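Predicted protease of the collagenase family (PDB 5D88) is probably a peptidase of the U32 family, built as a TIM barrel that binds a zinc ion. Local coordinates at residues Ala89-Glu92 / His93-Pro96; Asn223-Glu226 / Pro227-Glu230; Val66-Ile69 / Val70-Lys74. All blocks are in the same frame, centred on the assembly; numbering follows the deposited sequence.

In the fold
Following the chain from its N terminus, contact 3 comes first, within helix 63-75, which joins barrel strands 43-47 and 79-83. Contact 1 lies in the loop between strand 79-83 and helix 98-113, directly after the zinc ligand Cys88. Contact 2 follows later, between helix 200-213, which carries the other zinc ligand His209, and strand 233-234. All three are local, contact 3 within a helix, contacts 1 and 2 in loops, and stand in series, none nesting or crossing. The centres of contacts 1 and 2 lie about 28 Å apart in one chain, yet both reach the second subunit, His93 of one subunit packing on Tyr225 of the other; contact 3, on the outside of the barrel, is touched by no other chain.

Contact 1: residues Ala89-Glu92 / His93-Pro96; sequences AGCE and HLSP
Leu94 N donates to Cys91 O at 2.9 Å, and this bond closes a turn that overlaps the type II' beta turn of Ala89-Glu92. Gly90 supplies the positive phi of that first turn (63°), while Glu92 N bonds back to Ala89 O. Glu92 O then takes two donors from Ser95: the hydroxyl OG at 3.0 Å, tilted 31° from the carbonyl plane, and, weakly, the backbone N. Ser95 OG stands between its own N and carbonyl carbon (chi1 44°), which swings the hydroxyl back onto the turn. A water bridges the two segments, donating to Gly90 O and accepting from His93 N at 2.7 Å.

Residues 92-94 form a short 3-10 turn in the loop that leads from barrel strand 79-83 to helix 98-113, and Ala89, a little earlier in this loop, has its side chain about 7 Å from the zinc ion held by Cys88 and His209. On one flank Leu94 CD1 lies against Cys91 SG at 3.6 Å. On another, the His93 ring meets Ala89 obliquely, CE1 lying 4.4 Å from CB. Asp122 accepts from His93 NE2, and Tyr124 packs edge-to-face on the same imidazole. Beyond the turn lies the second subunit: its Asn222 donates to Leu94 O, its Leu206 packs on Leu94, and its Tyr225 packs on His93.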
loop_
_atom_site.group_PDB
_atom_site.type_symbol
_atom_site.label_atom_id
_atom_site.label_comp_id
_atom_site.label_asym_id
_atom_site.label_seq_id
_atom_site.Cartn_x
_atom_site.Cartn_y
_atom_site.Cartn_z
ATOM N N ALA A 89 -0.546 -4.501 -9.157
ATOM C CA ALA A 89 -0.367 -5.288 -10.372
ATOM C C ALA A 89 0.800 -4.766 -11.205
ATOM O O ALA A 89 0.875 -5.024 -12.416
ATOM C CB ALA A 89 -1.659 -5.289 -11.183
ATOM N N GLY A 90 1.730 -4.058 -10.569
ATOM C CA GLY A 90 2.870 -3.549 -11.284
ATOM C C GLY A 90 2.423 -2.568 -12.337
ATOM O O GLY A 90 1.534 -1.760 -12.108
ATOM N N CYS A 91 3.043 -2.662 -13.515
ATOM C CA CYS A 91 2.766 -1.788 -14.645
ATOM C C CYS A 91 1.669 -2.324 -15.557
ATOM O O CYS A 91 1.511 -1.828 -16.675
ATOM C CB CYS A 91 4.044 -1.564 -15.455
ATOM S SG CYS A 91 5.210 -0.376 -14.683
ATOM N N GLU A 92 0.907 -3.324 -15.123
ATOM C CA GLU A 92 -0.076 -3.906 -16.034
ATOM C C GLU A 92 -1.045 -2.853 -16.571
ATOM O O GLU A 92 -1.373 -2.849 -17.763
ATOM C CB GLU A 92 -0.842 -5.028 -15.338
ATOM C CG GLU A 92 -0.591 -6.379 -15.990
ATOM C CD GLU A 92 -0.983 -7.555 -15.108
ATOM O OE1 GLU A 92 -2.047 -7.489 -14.454
ATOM O OE2 GLU A 92 -0.222 -8.550 -15.078
ATOM N N HIS A 93 -1.510 -1.949 -15.709
ATOM C CA HIS A 93 -2.503 -0.960 -16.124
ATOM C C HIS A 93 -1.932 0.045 -17.119
ATOM O O HIS A 93 -2.704 0.743 -17.786
ATOM C CB HIS A 93 -3.069 -0.228 -14.886
ATOM C CG HIS A 93 -3.732 -1.131 -13.873
ATOM N ND1 HIS A 93 -4.275 -2.356 -14.203
ATOM C CD2 HIS A 93 -3.926 -0.986 -12.533
ATOM C CE1 HIS A 93 -4.778 -2.925 -13.116
ATOM N NE2 HIS A 93 -4.596 -2.108 -12.092
ATOM N N LEU A 94 -0.603 0.142 -17.231
ATOM C CA LEU A 94 0.013 1.140 -18.096
ATOM C C LEU A 94 0.120 0.704 -19.548
ATOM O O LEU A 94 0.330 1.560 -20.421
ATOM C CB LEU A 94 1.415 1.481 -17.587
ATOM C CG LEU A 94 1.452 1.976 -16.146
ATOM C CD1 LEU A 94 2.893 2.183 -15.713
ATOM C CD2 LEU A 94 0.636 3.254 -15.980
ATOM N N SER A 95 0.018 -0.589 -19.825
ATOM C CA SER A 95 0.207 -1.079 -21.182
ATOM C C SER A 95 -1.129 -1.184 -21.903
ATOM O O SER A 95 -2.169 -1.359 -21.267
ATOM C CB SER A 95 0.877 -2.452 -21.169
ATOM O OG SER A 95 0.299 -3.297 -20.183
ATOM N N PRO A 96 -1.153 -1.094 -23.235
ATOM C CA PRO A 96 -2.438 -1.285 -23.923
ATOM C C PRO A 96 -2.990 -2.681 -23.724
ATOM O O PRO A 96 -4.215 -2.849 -23.726
ATOM C CB PRO A 96 -2.099 -0.994 -25.392
ATOM C CG PRO A 96 -0.646 -1.349 -25.508
ATOM C CD PRO A 96 -0.028 -0.983 -24.179
HETATM O O HOH W 1 -0.894 -1.720 -13.079
#

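Contact 2: residues Asn223-Glu226 / Pro227-Glu230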
loop_
_atom_site.group_PDB
_atom_site.type_symbol
_atom_site.label_atom_id
_atom_site.label_comp_id
_atom_site.label_asym_id
_atom_site.label_seq_id
_atom_site.Cartn_x
_atom_site.Cartn_y
_atom_site.Cartn_z
ATOM N N ASN A 223 11.132 -14.261 2.523
ATOM C CA ASN A 223 10.204 -13.183 2.859
ATOM C C ASN A 223 10.885 -12.249 3.848
ATOM O O ASN A 223 11.045 -12.618 5.015
ATOM C CB ASN A 223 8.911 -13.725 3.456
ATOM C CG ASN A 223 7.941 -12.601 3.866
ATOM O OD1 ASN A 223 8.246 -11.422 3.729
ATOM N ND2 ASN A 223 6.767 -12.977 4.338
ATOM N N PRO A 224 11.309 -11.054 3.443
ATOM C CA PRO A 224 12.072 -10.201 4.365
ATOM C C PRO A 224 11.234 -9.610 5.480
ATOM O O PRO A 224 11.800 -9.125 6.473
ATOM C CB PRO A 224 12.630 -9.112 3.446
ATOM C CG PRO A 224 11.654 -9.043 2.312
ATOM C CD PRO A 224 11.131 -10.434 2.121
ATOM N N TYR A 225 9.918 -9.617 5.334
ATOM C CA TYR A 225 9.005 -9.053 6.314
ATOM C C TYR A 225 8.659 -10.052 7.404
ATOM O O TYR A 225 8.247 -9.644 8.492
ATOM C CB TYR A 225 7.731 -8.554 5.591
ATOM C CG TYR A 225 8.055 -7.613 4.455
ATOM C CD1 TYR A 225 8.681 -6.396 4.686
ATOM C CD2 TYR A 225 7.784 -7.955 3.143
ATOM C CE1 TYR A 225 9.037 -5.553 3.635
ATOM C CE2 TYR A 225 8.138 -7.101 2.099
ATOM C CZ TYR A 225 8.767 -5.915 2.361
ATOM O OH TYR A 225 9.113 -5.076 1.324
ATOM N N GLU A 226 8.872 -11.349 7.159
ATOM C CA GLU A 226 8.482 -12.370 8.134
ATOM C C GLU A 226 9.180 -12.196 9.482
ATOM O O GLU A 226 8.492 -12.237 10.521
ATOM C CB GLU A 226 8.735 -13.745 7.496
ATOM C CG GLU A 226 8.677 -14.993 8.388
ATOM C CD GLU A 226 7.293 -15.382 8.898
ATOM O OE1 GLU A 226 6.263 -15.210 8.204
ATOM O OE2 GLU A 226 7.266 -15.922 10.030
ATOM N N PRO A 227 10.495 -11.989 9.559
ATOM C CA PRO A 227 11.146 -11.833 10.873
ATOM C C PRO A 227 10.944 -10.479 11.544
ATOM O O PRO A 227 11.420 -10.290 12.675
ATOM C CB PRO A 227 12.627 -12.042 10.553
ATOM C CG PRO A 227 12.768 -11.818 9.109
ATOM C CD PRO A 227 11.461 -12.046 8.454
ATOM N N MET A 228 10.267 -9.535 10.897
ATOM C CA MET A 228 10.256 -8.158 11.389
ATOM C C MET A 228 9.353 -7.928 12.592
ATOM O O MET A 228 9.668 -7.060 13.417
ATOM C CB MET A 228 9.833 -7.210 10.270
ATOM C CG MET A 228 10.906 -6.975 9.257
ATOM S SD MET A 228 10.396 -5.664 8.112
ATOM C CE MET A 228 11.776 -5.689 6.985
ATOM N N ARG A 229 8.226 -8.632 12.719
ATOM C CA ARG A 229 7.323 -8.321 13.822
ATOM C C ARG A 229 6.330 -9.453 14.029
ATOM O O ARG A 229 6.238 -10.387 13.231
ATOM C CB ARG A 229 6.564 -7.000 13.577
ATOM C CG ARG A 229 5.294 -7.116 12.728
ATOM C CD ARG A 229 5.568 -7.590 11.354
ATOM N NE ARG A 229 4.406 -7.435 10.461
ATOM C CZ ARG A 229 4.258 -8.073 9.299
ATOM N NH1 ARG A 229 5.162 -8.959 8.886
ATOM N NH2 ARG A 229 3.196 -7.850 8.560
ATOM N N GLU A 230 5.570 -9.326 15.119
ATOM C CA GLU A 230 4.382 -10.129 15.377
ATOM C C GLU A 230 3.211 -9.459 14.676
ATOM O O GLU A 230 2.857 -8.318 14.998
ATOM C CB GLU A 230 4.114 -10.244 16.884
ATOM C CG GLU A 230 2.939 -11.149 17.286
ATOM C CD GLU A 230 3.185 -12.644 17.001
ATOM O OE1 GLU A 230 4.359 -13.050 16.833
ATOM O OE2 GLU A 230 2.197 -13.416 16.946
#
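An Asx turn at Asn223 lies midway along the loop between helix 200-213 and strand 233-234, within a type I beta turn, Asn223-Glu226, followed directly by Pro227-Glu230. Asn223 OD1 accepts from Tyr225 N at 2.9 Å, the donor standing above the plane of the amide. Glu203 accepts from ND2, tying the other end of the amide to helix 200-213. The next turn is closed by Met228 N, which donates to Tyr225 O at 3.1 Å (N-H...O 159°). Arg229 NH1 adds a weak, bent bond to that carbonyl at 3.2 Å, meeting it with the guanidinium edge; its chain folds back at chi2 (-63°). Salt bridges from Arg229 NH2 to Asp197 and Glu203 help to fix the guanidinium group, and Glu226 OE1 forms another with Arg231.

The Tyr225 and Met228 side chains run alongside each other and point the same way. Met228 SD comes to the ring edge, 3.9 Å from Tyr225 CD1; measured from the ring centroid, SD lies 79° off the ring normal, a Met-aromatic contact. Pro224 CG lies over one ring face, offset toward the rim.

In the second subunit, Asp122 accepts from Tyr225 OH, and Arg156 donates to Met228 O. The result is two overlapping tight turns, the first with an Asx turn at Asn223, that carry an aromatic side chain into the dimer interface of this TIM barrel protein.

Contact 3: residues Val66-Ile69 / Val70-Lys74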
loop_
_atom_site.group_PDB
_atom_site.type_symbol
_atom_site.label_atom_id
_atom_site.label_comp_id
_atom_site.label_asym_id
_atom_site.label_seq_id
_atom_site.Cartn_x
_atom_site.Cartn_y
_atom_site.Cartn_z
ATOM N N VAL A 66 -8.667 -24.844 -7.535
ATOM C CA VAL A 66 -9.746 -23.863 -7.500
ATOM C C VAL A 66 -10.983 -24.412 -8.199
ATOM O O VAL A 66 -12.106 -24.310 -7.692
ATOM C CB VAL A 66 -9.273 -22.545 -8.133
ATOM C CG1 VAL A 66 -10.436 -21.568 -8.306
ATOM C CG2 VAL A 66 -8.185 -21.946 -7.275
ATOM N N GLU A 67 -10.794 -25.009 -9.376
ATOM C CA GLU A 67 -11.943 -25.460 -10.151
ATOM C C GLU A 67 -12.658 -26.611 -9.455
ATOM O O GLU A 67 -13.895 -26.663 -9.437
ATOM C CB GLU A 67 -11.481 -25.819 -11.561
ATOM C CG GLU A 67 -10.992 -24.544 -12.274
ATOM C CD GLU A 67 -10.411 -24.760 -13.662
ATOM O OE1 GLU A 67 -10.256 -25.927 -14.092
ATOM O OE2 GLU A 67 -10.104 -23.737 -14.324
ATOM N N ASP A 68 -11.895 -27.509 -8.829
ATOM C CA ASP A 68 -12.479 -28.582 -8.033
ATOM C C ASP A 68 -13.241 -28.033 -6.823
ATOM O O ASP A 68 -14.357 -28.480 -6.524
ATOM C CB ASP A 68 -11.361 -29.527 -7.600
ATOM C CG ASP A 68 -11.875 -30.773 -6.935
ATOM O OD1 ASP A 68 -12.899 -31.329 -7.394
ATOM O OD2 ASP A 68 -11.242 -31.201 -5.950
ATOM N N ILE A 69 -12.654 -27.067 -6.117
ATOM C CA ILE A 69 -13.312 -26.466 -4.955
ATOM C C ILE A 69 -14.648 -25.863 -5.355
ATOM O O ILE A 69 -15.656 -26.012 -4.651
ATOM C CB ILE A 69 -12.403 -25.402 -4.321
ATOM C CG1 ILE A 69 -11.214 -26.063 -3.614
ATOM C CG2 ILE A 69 -13.199 -24.510 -3.334
ATOM C CD1 ILE A 69 -10.070 -25.078 -3.369
ATOM N N VAL A 70 -14.660 -25.122 -6.464
ATOM C CA VAL A 70 -15.864 -24.393 -6.849
ATOM C C VAL A 70 -16.970 -25.364 -7.245
ATOM O O VAL A 70 -18.137 -25.178 -6.873
ATOM C CB VAL A 70 -15.545 -23.387 -7.973
ATOM C CG1 VAL A 70 -16.807 -22.738 -8.476
ATOM C CG2 VAL A 70 -14.584 -22.309 -7.454
ATOM N N ASP A 71 -16.626 -26.420 -7.987
ATOM C CA ASP A 71 -17.627 -27.423 -8.364
ATOM C C ASP A 71 -18.292 -28.029 -7.141
ATOM O O ASP A 71 -19.527 -28.093 -7.051
ATOM C CB ASP A 71 -16.984 -28.535 -9.185
ATOM C CG ASP A 71 -16.556 -28.075 -10.549
ATOM O OD1 ASP A 71 -17.012 -26.988 -10.979
ATOM O OD2 ASP A 71 -15.773 -28.807 -11.193
ATOM N N VAL A 72 -17.489 -28.537 -6.211
ATOM C CA VAL A 72 -18.050 -29.228 -5.053
ATOM C C VAL A 72 -18.837 -28.255 -4.182
ATOM O O VAL A 72 -19.889 -28.604 -3.643
ATOM C CB VAL A 72 -16.928 -29.930 -4.267
ATOM C CG1 VAL A 72 -17.461 -30.560 -2.992
ATOM C CG2 VAL A 72 -16.280 -30.988 -5.130
ATOM N N ALA A 73 -18.346 -27.021 -4.029
ATOM C CA ALA A 73 -19.070 -26.037 -3.224
ATOM C C ALA A 73 -20.461 -25.755 -3.798
ATOM O O ALA A 73 -21.442 -25.635 -3.052
ATOM C CB ALA A 73 -18.259 -24.746 -3.126
ATOM N N LYS A 74 -20.566 -25.630 -5.120
ATOM C CA LYS A 74 -21.878 -25.419 -5.721
ATOM C C LYS A 74 -22.779 -26.630 -5.522
ATOM O O LYS A 74 -23.978 -26.480 -5.260
ATOM C CB LYS A 74 -21.727 -25.103 -7.201
ATOM C CG LYS A 74 -21.174 -23.733 -7.471
ATOM C CD LYS A 74 -20.815 -23.602 -8.941
ATOM C CE LYS A 74 -20.320 -22.217 -9.293
ATOM N NZ LYS A 74 -21.434 -21.340 -9.706
#
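Val66 O accepts from Val70 N at 2.9 Å, the first of four successive i to i+4 bonds that hold residues 66-73 as regular alpha-helix. Glu67 O takes Asp71 N, Asp68 O takes Val72 N at 3.1 Å, and Ile69 O takes Ala73 N at 2.9 Å. The Val72 bond is nearly straight, with an N-H...O angle of 174°.

Side chains one turn apart touch lightly along this backbone. Val70 CG2, beside its own backbone N, leans back over the preceding turn, 3.2 Å from Val66 O and 4.3 Å from Val66 CG1. Asp68 and Val72 lie side by side and point the same way, with Asp68 OD1 4.1 Å from Val72 CG2. The aspartate reaches this position because its CG is anti to the backbone N (chi1 -172°), which carries the carboxylate outward and brings OD1 beside the valine methyl. Asp71 turns its carboxylate back beside Glu67 O, OD2 lying 3.3 Å away without a bond between the two acceptors. This proximity, with the carboxylate of Asp68 also nearby, may slightly raise the pKa of Asp71.

Outside the helix, Tyr108 is hydrogen-bonded to Glu67 OE2, and Lys74 NZ donates to Glu114 O. Asp68 OD2 makes a long, weak ion pair with Arg31.

The buried face rests on the barrel wall: Ile69 packs on Ile44 and Val46 of strand 43-47, Val70 on Val46, and Ala73 on Ile44. Val72 meets Arg31 and Leu34 of helix 31-34, whereas Val66 and Glu67 meet Leu113 of helix 98-113. Helix 63-75 thus forms the crossover of a beta-alpha-beta unit, linking parallel strands 43-47 and 79-83 and touching helices 31-34 and 98-113.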